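Phenylalanyl-tRNA synthetase beta chain (Bacteroides fragilis, PDB 3IG2) forms the catalytic-like core domain of the beta subunit of phenylalanine–tRNA ligase, the alpha2beta2 enzyme that couples phenylalanine to tRNA(Phe) at the expense of ATP. Local coordinates at residues Glu24-Asn28 / Gly68-Ser72; Tyr35-Leu39 / Arg62-Phe67; Ser136-Lys141 / Thr184-Val188. All coordinates share one frame. Numbering follows the deposited sequence.

In the fold
The three contacts illustrate how a class II-like domain packs helices and loops around one mixed beta-sheet. Contacts 1 and 2 are neighbours, their centres about 13 Å apart, and share helix 66-75; Glu71 of contact 1 reaches Tyr35 of contact 2 (OE2 to OH 2.4 Å, a probable hydrogen bond). Contact 3 lies across the chain's centre, its centre about 19 Å from that of either other contact. Strand 200-207 relates the two regions: Tyr204 meets Thr64, Leu65 and Leu66 of contact 2, whereas Tyr203 meets Leu140 and Val187 of contact 3. In PheRS the aminoacylation site belongs to the alpha subunit, so these contacts describe the architecture of its catalytic-like counterpart.

Contact 1 of 3, residues Glu24-Asn28 / Gly68-Ser72; sequences EILNN and GGLES
Glycine can let an extended chain come close to a helix, as it does here. Residues 24-28 run extended, with phi/psi of -122/163 at Ile25 and -116/152 at Asn27, and pass beside helical residues 68-72; about 170 Å² is buried between them. Ile25 (chi1 p, chi2 t) and Asn27 (chi1 m) both direct their CA-to-CB bonds toward the helix, while the intervening Leu26 turns away. The register is set at Gly68, whose CA lies 5.7 Å from Asn27 CA. A beta carbon here would fall 3.0 Å from Asn27 CB, a clash, so the absence of a side chain permits the approach. At Gly69 the bare backbone receives Ile25, with CD1 4.1 Å from Gly69 CA. Glu71 is directed sideways, and its OE2 makes a probable hydrogen bond with Tyr35 OH. Ser72 (chi1 m) completes the helical turn, its N hydrogen-bonded to Gly68 O at 3.0 Å; Ser72 OG is 3.7 Å from Ile25 CD1. The end of the Asn27 side chain lies close by, ND2 3.0 Å from Ser72 OG and OD1 3.3 Å from Gly68 O. Ile25 makes backbone hydrogen bonds with Phe87, and Asn27 N hydrogen-bonds to the Glu88 carboxylate, so the segment lies between strand 85-95 of the mixed sheet and helix 66-75. Close fit at two glycines thus puts a polar side chain beside the helix, with no charge pair between the segments.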
ATOM      1  N   GLU B  24      15.445   3.743   9.182  1.00 10.85           N
ATOM      2  CA  GLU B  24      16.330   4.605   9.924  1.00 10.79           C
ATOM      3  C   GLU B  24      17.774   4.062   9.986  1.00 11.07           C
ATOM      4  O   GLU B  24      17.990   2.862  10.182  1.00 10.75           O
ATOM      5  CB  GLU B  24      15.773   4.833  11.341  1.00 10.93           C
ATOM      6  CG  GLU B  24      16.478   5.978  12.068  1.00 11.74           C
ATOM      7  CD  GLU B  24      15.775   6.440  13.371  1.00 14.99           C
ATOM      8  OE1 GLU B  24      16.381   7.266  14.097  1.00 15.30           O
ATOM      9  OE2 GLU B  24      14.638   6.012  13.661  1.00 13.74           O
ATOM     10  N   ILE B  25      18.762   4.941   9.831  1.00 10.93           N
ATOM     11  CA  ILE B  25      20.156   4.544  10.000  1.00 11.37           C
ATOM     12  C   ILE B  25      20.836   5.378  11.067  1.00 12.06           C
ATOM     13  O   ILE B  25      20.345   6.448  11.448  1.00 11.78           O
ATOM     14  CB  ILE B  25      20.989   4.603   8.671  1.00 11.63           C
ATOM     15  CG1 ILE B  25      21.032   6.038   8.125  1.00 12.28           C
ATOM     16  CG2 ILE B  25      20.447   3.544   7.663  1.00  9.98           C
ATOM     17  CD1 ILE B  25      21.965   6.285   6.891  1.00 10.80           C
ATOM     18  N   LEU B  26      21.970   4.878  11.552  1.00 12.21           N
ATOM     19  CA  LEU B  26      22.666   5.582  12.609  1.00 13.77           C
ATOM     20  C   LEU B  26      24.135   5.502  12.288  1.00 13.33           C
ATOM     21  O   LEU B  26      24.674   4.418  12.211  1.00 13.37           O
ATOM     22  CB  LEU B  26      22.375   4.897  13.937  1.00 13.74           C
ATOM     23  CG  LEU B  26      22.279   5.732  15.215  1.00 19.91           C
ATOM     24  CD1 LEU B  26      23.506   6.628  15.498  1.00 18.70           C
ATOM     25  CD2 LEU B  26      20.947   6.534  15.249  1.00 22.78           C
ATOM     26  N   ASN B  27      24.770   6.646  12.073  1.00 12.72           N
ATOM     27  CA  ASN B  27      26.193   6.680  11.748  1.00 13.43           C
ATOM     28  C   ASN B  27      27.020   7.385  12.832  1.00 13.55           C
ATOM     29  O   ASN B  27      26.522   8.260  13.548  1.00 14.52           O
ATOM     30  CB  ASN B  27      26.424   7.320  10.356  1.00 12.71           C
ATOM     31  CG  ASN B  27      25.878   6.448   9.192  1.00 14.73           C
ATOM     32  OD1 ASN B  27      24.972   6.842   8.471  1.00 18.53           O
ATOM     33  ND2 ASN B  27      26.427   5.295   9.030  1.00 13.80           N
ATOM     34  N   ASN B  28      28.283   7.005  12.952  1.00 13.26           N
ATOM     35  CA  ASN B  28      29.159   7.593  13.933  1.00 13.05           C
ATOM     36  C   ASN B  28      29.322   9.075  13.685  1.00 12.60           C
ATOM     37  O   ASN B  28      29.384   9.526  12.560  1.00 13.46           O
ATOM     38  CB  ASN B  28      30.547   6.981  13.834  1.00 13.74           C
ATOM     39  CG  ASN B  28      30.637   5.604  14.436  1.00 16.60           C
ATOM     40  OD1 ASN B  28      29.866   5.215  15.326  1.00 19.27           O
ATOM     41  ND2 ASN B  28      31.618   4.853  13.968  1.00 20.49           N
ATOM     42  N   GLY B  68      28.235   9.928   6.008  1.00 12.43           N
ATOM     43  CA  GLY B  68      27.875   8.694   6.654  1.00 12.56           C
ATOM     44  C   GLY B  68      26.808   7.945   5.878  1.00 12.49           C
ATOM     45  O   GLY B  68      26.865   6.731   5.768  1.00 11.82           O
ATOM     46  N   GLY B  69      25.824   8.672   5.360  1.00 12.07           N
ATOM     47  CA  GLY B  69      24.779   8.057   4.537  1.00 11.66           C
ATOM     48  C   GLY B  69      25.331   7.462   3.241  1.00 11.43           C
ATOM     49  O   GLY B  69      24.856   6.424   2.792  1.00 11.92           O
ATOM     50  N   LEU B  70      26.327   8.110   2.637  1.00 10.57           N
ATOM     51  CA  LEU B  70      26.930   7.570   1.418  1.00  9.64           C
ATOM     52  C   LEU B  70      27.704   6.300   1.736  1.00  9.78           C
ATOM     53  O   LEU B  70      27.652   5.372   0.962  1.00 10.14           O
ATOM     54  CB  LEU B  70      27.832   8.579   0.707  1.00  8.96           C
ATOM     55  CG  LEU B  70      27.184   9.834   0.124  1.00  8.17           C
ATOM     56  CD1 LEU B  70      28.249  10.709  -0.496  1.00  8.19           C
ATOM     57  CD2 LEU B  70      26.075   9.532  -0.886  1.00  7.58           C
ATOM     58  N   GLU B  71      28.399   6.265   2.870  1.00  9.59           N
ATOM     59  CA  GLU B  71      29.030   5.033   3.365  1.00 10.61           C
ATOM     60  C   GLU B  71      28.002   3.903   3.560  1.00 10.45           C
ATOM     61  O   GLU B  71      28.238   2.767   3.138  1.00  9.84           O
ATOM     62  CB  GLU B  71      29.765   5.272   4.676  1.00 10.16           C
ATOM     63  CG  GLU B  71      30.991   6.164   4.591  1.00 12.64           C
ATOM     64  CD  GLU B  71      31.455   6.637   5.976  1.00 15.19           C
ATOM     65  OE1 GLU B  71      30.741   6.365   6.958  1.00 17.26           O
ATOM     66  OE2 GLU B  71      32.539   7.247   6.103  1.00 16.51           O
ATOM     67  N   SER B  72      26.863   4.239   4.177  1.00  9.91           N
ATOM     68  CA  SER B  72      25.780   3.276   4.422  1.00  9.29           C
ATOM     69  C   SER B  72      25.220   2.726   3.117  1.00  9.03           C
ATOM     70  O   SER B  72      24.944   1.541   3.026  1.00  9.43           O
ATOM     71  CB  SER B  72      24.642   3.910   5.236  1.00  9.18           C
ATOM     72  OG  SER B  72      25.064   4.308   6.531  1.00  8.78           O
TER

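Contact 2 of 3, residues Tyr35-Leu39 / Arg62-Phe67; sequences YYDGL and RQTLLF
A single tyrosine can combine ring packing with backbone recognition, as Tyr36 does. From Tyr35 the 3-10 segment passes into a type II turn, Tyr36 to Leu39, with Gly38 at positive phi. Residues from Arg62 on lead toward the helix that holds Phe67. Nearest CA pairs are Tyr35-Phe67 (7.7 Å) and Tyr36-Gln63 (8.7 Å).

Polar contacts converge on Tyr36 OH, which accepts from Gln63 N at 2.9 Å and, weakly, from Thr64 N at 3.3 Å. Thr64 OG1 makes a capping bond, accepting from Leu66 N at 3.1 Å.

Among the aromatic contacts, the edge of Phe67 (chi1 m) meets the face of Tyr36 (chi1 m) in a T-shaped pair, centroids 5.2 Å apart and planes at 88°. Tyr35 CB makes a CH-pi contact 4.0 Å from the Phe67 centroid.

Among apolar contacts, Leu39 CD1 lies 3.8 Å from Phe67 CZ. The aromatic cluster of Tyr35, Tyr36 and Phe67, with Phe196, joins the loop after strand 30-31 to the N-terminal part of helix 66-75 in this class II-like domain.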
ATOM      1  N   TYR B  35      37.322  14.021   3.916  1.00 10.96           N
ATOM      2  CA  TYR B  35      36.076  14.125   3.190  1.00 11.71           C
ATOM      3  C   TYR B  35      35.763  15.590   2.872  1.00 12.49           C
ATOM      4  O   TYR B  35      35.126  15.888   1.885  1.00 12.49           O
ATOM      5  CB  TYR B  35      34.922  13.570   4.010  1.00 12.69           C
ATOM      6  CG  TYR B  35      34.811  12.063   4.168  1.00 12.61           C
ATOM      7  CD1 TYR B  35      35.435  11.177   3.281  1.00 11.62           C
ATOM      8  CD2 TYR B  35      34.029  11.534   5.200  1.00 12.77           C
ATOM      9  CE1 TYR B  35      35.265   9.799   3.418  1.00 13.46           C
ATOM     10  CE2 TYR B  35      33.844  10.162   5.349  1.00 13.34           C
ATOM     11  CZ  TYR B  35      34.466   9.309   4.451  1.00 12.92           C
ATOM     12  OH  TYR B  35      34.302   7.974   4.606  1.00 14.60           O
ATOM     13  N   TYR B  36      36.222  16.501   3.720  1.00 12.68           N
ATOM     14  CA  TYR B  36      35.878  17.909   3.587  1.00 12.93           C
ATOM     15  C   TYR B  36      36.872  18.717   2.726  1.00 13.37           C
ATOM     16  O   TYR B  36      36.676  19.908   2.498  1.00 13.34           O
ATOM     17  CB  TYR B  36      35.704  18.512   4.992  1.00 12.74           C
ATOM     18  CG  TYR B  36      34.582  17.848   5.769  1.00 12.89           C
ATOM     19  CD1 TYR B  36      33.272  18.361   5.726  1.00 12.35           C
ATOM     20  CD2 TYR B  36      34.809  16.682   6.519  1.00 12.27           C
ATOM     21  CE1 TYR B  36      32.231  17.744   6.420  1.00 11.28           C
ATOM     22  CE2 TYR B  36      33.771  16.066   7.215  1.00 11.56           C
ATOM     23  CZ  TYR B  36      32.484  16.602   7.156  1.00 12.42           C
ATOM     24  OH  TYR B  36      31.464  15.994   7.853  1.00 11.33           O
ATOM     25  N   ASP B  37      37.917  18.061   2.235  1.00 13.68           N
ATOM     26  CA  ASP B  37      38.960  18.728   1.450  1.00 14.63           C
ATOM     27  C   ASP B  37      38.416  19.513   0.276  1.00 14.39           C
ATOM     28  O   ASP B  37      37.703  18.976  -0.572  1.00 14.02           O
ATOM     29  CB  ASP B  37      39.978  17.706   0.952  1.00 15.66           C
ATOM     30  CG  ASP B  37      40.964  17.299   2.029  1.00 19.18           C
ATOM     31  OD1 ASP B  37      41.547  16.187   1.930  1.00 23.44           O
ATOM     32  OD2 ASP B  37      41.170  18.106   2.968  1.00 23.29           O
ATOM     33  N   GLY B  38      38.742  20.797   0.247  1.00 14.23           N
ATOM     34  CA  GLY B  38      38.371  21.658  -0.864  1.00 14.78           C
ATOM     35  C   GLY B  38      36.884  21.934  -1.007  1.00 14.72           C
ATOM     36  O   GLY B  38      36.456  22.510  -2.004  1.00 14.95           O
ATOM     37  N   LEU B  39      36.092  21.518  -0.028  1.00 14.90           N
ATOM     38  CA  LEU B  39      34.657  21.779  -0.078  1.00 15.10           C
ATOM     39  C   LEU B  39      34.398  23.222   0.286  1.00 15.61           C
ATOM     40  O   LEU B  39      35.154  23.813   1.068  1.00 15.99           O
ATOM     41  CB  LEU B  39      33.876  20.884   0.877  1.00 14.64           C
ATOM     42  CG  LEU B  39      33.686  19.389   0.594  1.00 14.37           C
ATOM     43  CD1 LEU B  39      32.741  18.871   1.651  1.00 12.34           C
ATOM     44  CD2 LEU B  39      33.180  19.028  -0.836  1.00 12.29           C
ATOM     45  N   ARG B  62      31.680  15.206  12.755  1.00 12.06           N
ATOM     46  CA  ARG B  62      31.065  15.489  11.451  1.00 12.24           C
ATOM     47  C   ARG B  62      30.453  16.892  11.379  1.00 12.46           C
ATOM     48  O   ARG B  62      29.883  17.406  12.349  1.00 11.20           O
ATOM     49  CB  ARG B  62      30.007  14.439  11.102  1.00 11.84           C
ATOM     50  CG  ARG B  62      28.868  14.364  12.118  1.00 13.72           C
ATOM     51  CD  ARG B  62      27.818  13.284  11.718  1.00 13.69           C
ATOM     52  NE  ARG B  62      26.790  13.210  12.751  1.00 12.83           N
ATOM     53  CZ  ARG B  62      26.010  12.160  12.994  1.00 13.53           C
ATOM     54  NH1 ARG B  62      26.131  11.047  12.278  1.00 12.15           N
ATOM     55  NH2 ARG B  62      25.115  12.233  13.970  1.00 11.89           N
ATOM     56  N   GLN B  63      30.588  17.497  10.205  1.00 13.15           N
ATOM     57  CA  GLN B  63      29.971  18.784   9.921  1.00 13.45           C
ATOM     58  C   GLN B  63      28.650  18.588   9.198  1.00 13.54           C
ATOM     59  O   GLN B  63      27.785  19.447   9.250  1.00 12.33           O
ATOM     60  CB  GLN B  63      30.899  19.611   9.035  1.00 13.69           C
ATOM     61  CG  GLN B  63      30.927  21.058   9.394  1.00 14.20           C
ATOM     62  CD  GLN B  63      31.867  21.889   8.508  1.00 14.85           C
ATOM     63  OE1 GLN B  63      33.003  21.481   8.169  1.00 13.06           O
ATOM     64  NE2 GLN B  63      31.406  23.075   8.163  1.00 13.35           N
ATOM     65  N   THR B  64      28.530  17.461   8.484  1.00 13.46           N
ATOM     66  CA  THR B  64      27.323  17.139   7.730  1.00 12.87           C
ATOM     67  C   THR B  64      26.989  15.672   7.957  1.00 12.75           C
ATOM     68  O   THR B  64      27.904  14.843   8.142  1.00 12.22           O
ATOM     69  CB  THR B  64      27.495  17.418   6.186  1.00 13.21           C
ATOM     70  OG1 THR B  64      26.306  17.047   5.480  1.00 13.08           O
ATOM     71  CG2 THR B  64      28.691  16.663   5.581  1.00 11.14           C
ATOM     72  N   LEU B  65      25.706  15.347   7.881  1.00 11.33           N
ATOM     73  CA  LEU B  65      25.285  13.945   7.815  1.00 12.44           C
ATOM     74  C   LEU B  65      25.602  13.229   6.514  1.00 12.48           C
ATOM     75  O   LEU B  65      25.632  11.984   6.460  1.00 13.94           O
ATOM     76  CB  LEU B  65      23.776  13.833   8.049  1.00 13.10           C
ATOM     77  CG  LEU B  65      23.269  14.294   9.436  1.00 11.83           C
ATOM     78  CD1 LEU B  65      21.818  13.975   9.530  1.00 12.22           C
ATOM     79  CD2 LEU B  65      24.039  13.606  10.525  1.00 14.24           C
ATOM     80  N   LEU B  66      25.801  13.979   5.447  1.00 11.82           N
ATOM     81  CA  LEU B  66      25.819  13.370   4.112  1.00 11.75           C
ATOM     82  C   LEU B  66      26.700  12.131   4.011  1.00 12.70           C
ATOM     83  O   LEU B  66      26.251  11.060   3.543  1.00 13.06           O
ATOM     84  CB  LEU B  66      26.320  14.388   3.095  1.00 11.85           C
ATOM     85  CG  LEU B  66      26.600  13.867   1.695  1.00 11.49           C
ATOM     86  CD1 LEU B  66      25.311  13.396   1.044  1.00 11.94           C
ATOM     87  CD2 LEU B  66      27.220  14.982   0.886  1.00 12.93           C
ATOM     88  N   PHE B  67      27.966  12.284   4.403  1.00 12.50           N
ATOM     89  CA  PHE B  67      28.968  11.259   4.106  1.00 12.48           C
ATOM     90  C   PHE B  67      28.699   9.907   4.763  1.00 12.63           C
ATOM     91  O   PHE B  67      28.878   8.861   4.136  1.00 12.35           O
ATOM     92  CB  PHE B  67      30.366  11.759   4.443  1.00 11.40           C
ATOM     93  CG  PHE B  67      30.729  13.030   3.727  1.00 13.85           C
ATOM     94  CD1 PHE B  67      30.682  13.102   2.344  1.00 14.34           C
ATOM     95  CD2 PHE B  67      31.134  14.150   4.436  1.00 14.13           C
ATOM     96  CE1 PHE B  67      31.036  14.272   1.688  1.00 17.08           C
ATOM     97  CE2 PHE B  67      31.492  15.322   3.784  1.00 14.17           C
ATOM     98  CZ  PHE B  67      31.439  15.390   2.423  1.00 16.09           C
TER

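Contact 3 of 3, residues Ser136-Lys141 / Thr184-Val188; sequences SVYELK and TFGVV
Helix-on-sheet packing can rest on a few apolar side chains, and Phe185, Val137 and Leu140 play that part here. Helical residues 136-141 cross strand residues 184-188 with axes 7.8 Å apart at closest approach and N-to-C directions at 141°, nearer antiparallel than parallel. The backbones come nearest at Val137 and Gly186, with CA atoms 5.3 Å apart, and 309 Å² is buried in all.

Phe185 has the greatest area buried by the contact. With chi1 p and chi2 near 91°, its side chain starts toward the helix, and its ring settles beside the turn from Val137 to Lys141: Phe185 CE1 is 3.9 Å from Val137 CG1 and also 3.9 Å from Lys141 CA. Lys141 adds its aliphatic part, CG lying 4.0 Å from Phe185 CZ, before the end of the side chain leads away.

Val137 (chi1 t) divides its methyls. While CG1 meets the phenyl ring, Val137 CG2 lies 3.8 Å from Val187 CG2 and 4.3 Å from Gly186 CA, so the residue spans the strand on both sides of the glycine.

Leu140, one turn further on (chi1 t, chi2 p), points toward the strand and places CD2 3.9 Å from Phe185 CB and 4.2 Å from Gly186 N. At the other end Ser136 CB approaches Val187 CG2 at 4.1 Å.

No hydrogen bond crosses the interface. Phe185 also touches Leu172 on strand 171-175, and Val187 touches Tyr203 on strand 200-207. A helix thus lies on one face of the mixed sheet, the alpha/beta layering of the class II synthetase-like fold.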
ATOM      1  N   SER B 136      13.918  13.844 -10.605  1.00 11.96           N
ATOM      2  CA  SER B 136      14.442  13.320  -9.325  1.00 11.95           C
ATOM      3  C   SER B 136      14.269  14.293  -8.142  1.00 11.78           C
ATOM      4  O   SER B 136      13.916  13.870  -7.034  1.00 11.19           O
ATOM      5  CB  SER B 136      15.910  12.915  -9.464  1.00 11.97           C
ATOM      6  OG  SER B 136      16.122  12.150 -10.639  1.00 12.07           O
ATOM      7  N   VAL B 137      14.520  15.592  -8.378  1.00 11.92           N
ATOM      8  CA  VAL B 137      14.348  16.623  -7.329  1.00 12.35           C
ATOM      9  C   VAL B 137      12.839  16.735  -6.921  1.00 12.77           C
ATOM     10  O   VAL B 137      12.514  17.006  -5.756  1.00 13.36           O
ATOM     11  CB  VAL B 137      14.955  18.001  -7.760  1.00 12.12           C
ATOM     12  CG1 VAL B 137      14.773  19.045  -6.683  1.00 12.16           C
ATOM     13  CG2 VAL B 137      16.432  17.860  -8.104  1.00 11.52           C
ATOM     14  N   TYR B 138      11.922  16.489  -7.917  1.00 13.29           N
ATOM     15  CA  TYR B 138      10.408  16.542  -7.756  1.00 13.50           C
ATOM     16  C   TYR B 138       9.912  15.356  -6.883  1.00 13.57           C
ATOM     17  O   TYR B 138       8.821  15.639  -6.304  1.00 13.96           O
ATOM     18  CB  TYR B 138       9.646  16.611  -9.116  1.00 13.34           C
ATOM     19  N   GLU B 139      10.552  14.104  -6.998  1.00 13.23           N
ATOM     20  CA  GLU B 139      10.181  12.955  -6.230  1.00 12.47           C
ATOM     21  C   GLU B 139      10.606  13.116  -4.764  1.00 11.11           C
ATOM     22  O   GLU B 139       9.862  12.791  -3.796  1.00 11.17           O
ATOM     23  CB  GLU B 139      10.844  11.632  -6.770  1.00 13.35           C
ATOM     24  CG  GLU B 139      10.664  10.407  -5.961  1.00 14.87           C
ATOM     25  CD  GLU B 139       9.191  10.045  -5.698  1.00 15.62           C
ATOM     26  OE1 GLU B 139       8.707  10.186  -4.555  1.00 17.82           O
ATOM     27  OE2 GLU B 139       8.518   9.644  -6.627  1.00 14.40           O
ATOM     28  N   LEU B 140      11.808  13.644  -4.571  1.00  9.23           N
ATOM     29  CA  LEU B 140      12.344  13.866  -3.237  1.00  7.13           C
ATOM     30  C   LEU B 140      11.614  15.053  -2.545  1.00  5.61           C
ATOM     31  O   LEU B 140      11.386  15.132  -1.254  1.00  4.93           O
ATOM     32  CB  LEU B 140      13.876  14.129  -3.266  1.00  7.61           C
ATOM     33  CG  LEU B 140      14.556  14.243  -1.880  1.00  7.18           C
ATOM     34  CD1 LEU B 140      14.376  12.980  -1.217  1.00  7.99           C
ATOM     35  CD2 LEU B 140      16.063  14.559  -1.950  1.00  8.84           C
ATOM     36  N   LYS B 141      11.260  16.045  -3.382  1.00  3.86           N
ATOM     37  CA  LYS B 141      10.478  17.234  -2.947  1.00  2.70           C
ATOM     38  C   LYS B 141       9.198  16.823  -2.151  1.00  2.06           C
ATOM     39  O   LYS B 141       8.831  17.460  -1.109  1.00  2.00           O
ATOM     40  CB  LYS B 141      10.059  18.020  -4.229  1.00  2.78           C
ATOM     41  CG  LYS B 141       9.638  19.480  -3.910  1.00  2.22           C
ATOM     42  CD  LYS B 141       9.219  20.188  -5.207  1.00  2.41           C
ATOM     43  CE  LYS B 141       8.864  21.654  -4.977  1.00  2.20           C
ATOM     44  NZ  LYS B 141       7.504  21.807  -4.383  1.00  2.13           N
ATOM     45  N   THR B 184      17.725  21.744   2.569  1.00 13.83           N
ATOM     46  CA  THR B 184      18.417  21.719   1.302  1.00 14.63           C
ATOM     47  C   THR B 184      18.234  20.296   0.747  1.00 14.43           C
ATOM     48  O   THR B 184      18.359  19.320   1.489  1.00 13.97           O
ATOM     49  CB  THR B 184      19.922  21.984   1.528  1.00 14.87           C
ATOM     50  OG1 THR B 184      20.126  23.303   2.077  1.00 16.66           O
ATOM     51  CG2 THR B 184      20.677  21.857   0.260  1.00 16.80           C
ATOM     52  N   PHE B 185      17.923  20.162  -0.539  1.00 13.62           N
ATOM     53  CA  PHE B 185      17.741  18.810  -1.086  1.00 14.01           C
ATOM     54  C   PHE B 185      17.957  18.817  -2.579  1.00 13.46           C
ATOM     55  O   PHE B 185      17.619  19.777  -3.239  1.00 13.77           O
ATOM     56  CB  PHE B 185      16.356  18.220  -0.750  1.00 12.72           C
ATOM     57  CG  PHE B 185      15.199  19.051  -1.251  1.00 13.88           C
ATOM     58  CD1 PHE B 185      14.646  18.818  -2.513  1.00 15.39           C
ATOM     59  CD2 PHE B 185      14.647  20.042  -0.456  1.00 14.60           C
ATOM     60  CE1 PHE B 185      13.588  19.569  -2.973  1.00 15.34           C
ATOM     61  CE2 PHE B 185      13.584  20.802  -0.913  1.00 13.69           C
ATOM     62  CZ  PHE B 185      13.058  20.564  -2.170  1.00 13.30           C
ATOM     63  N   GLY B 186      18.500  17.722  -3.094  1.00 13.61           N
ATOM     64  CA  GLY B 186      18.787  17.597  -4.507  1.00 13.31           C
ATOM     65  C   GLY B 186      19.569  16.351  -4.890  1.00 13.60           C
ATOM     66  O   GLY B 186      19.626  15.394  -4.134  1.00 13.30           O
ATOM     67  N   VAL B 187      20.145  16.391  -6.096  1.00 13.31           N
ATOM     68  CA  VAL B 187      20.840  15.258  -6.704  1.00 13.16           C
ATOM     69  C   VAL B 187      22.301  15.389  -6.336  1.00 13.00           C
ATOM     70  O   VAL B 187      22.897  16.431  -6.583  1.00 13.35           O
ATOM     71  CB  VAL B 187      20.699  15.316  -8.247  1.00 13.25           C
ATOM     72  CG1 VAL B 187      21.495  14.217  -8.932  1.00 13.41           C
ATOM     73  CG2 VAL B 187      19.207  15.265  -8.655  1.00 14.32           C
ATOM     74  N   VAL B 188      22.867  14.345  -5.744  1.00 11.89           N
ATOM     75  CA  VAL B 188      24.266  14.350  -5.340  1.00 12.93           C
ATOM     76  C   VAL B 188      25.151  14.309  -6.586  1.00 12.74           C
ATOM     77  O   VAL B 188      24.834  13.604  -7.522  1.00 13.26           O
ATOM     78  CB  VAL B 188      24.599  13.162  -4.368  1.00 12.34           C
ATOM     79  CG1 VAL B 188      26.108  13.033  -4.079  1.00 11.29           C
ATOM     80  CG2 VAL B 188      23.818  13.284  -3.085  1.00 13.97           C
TER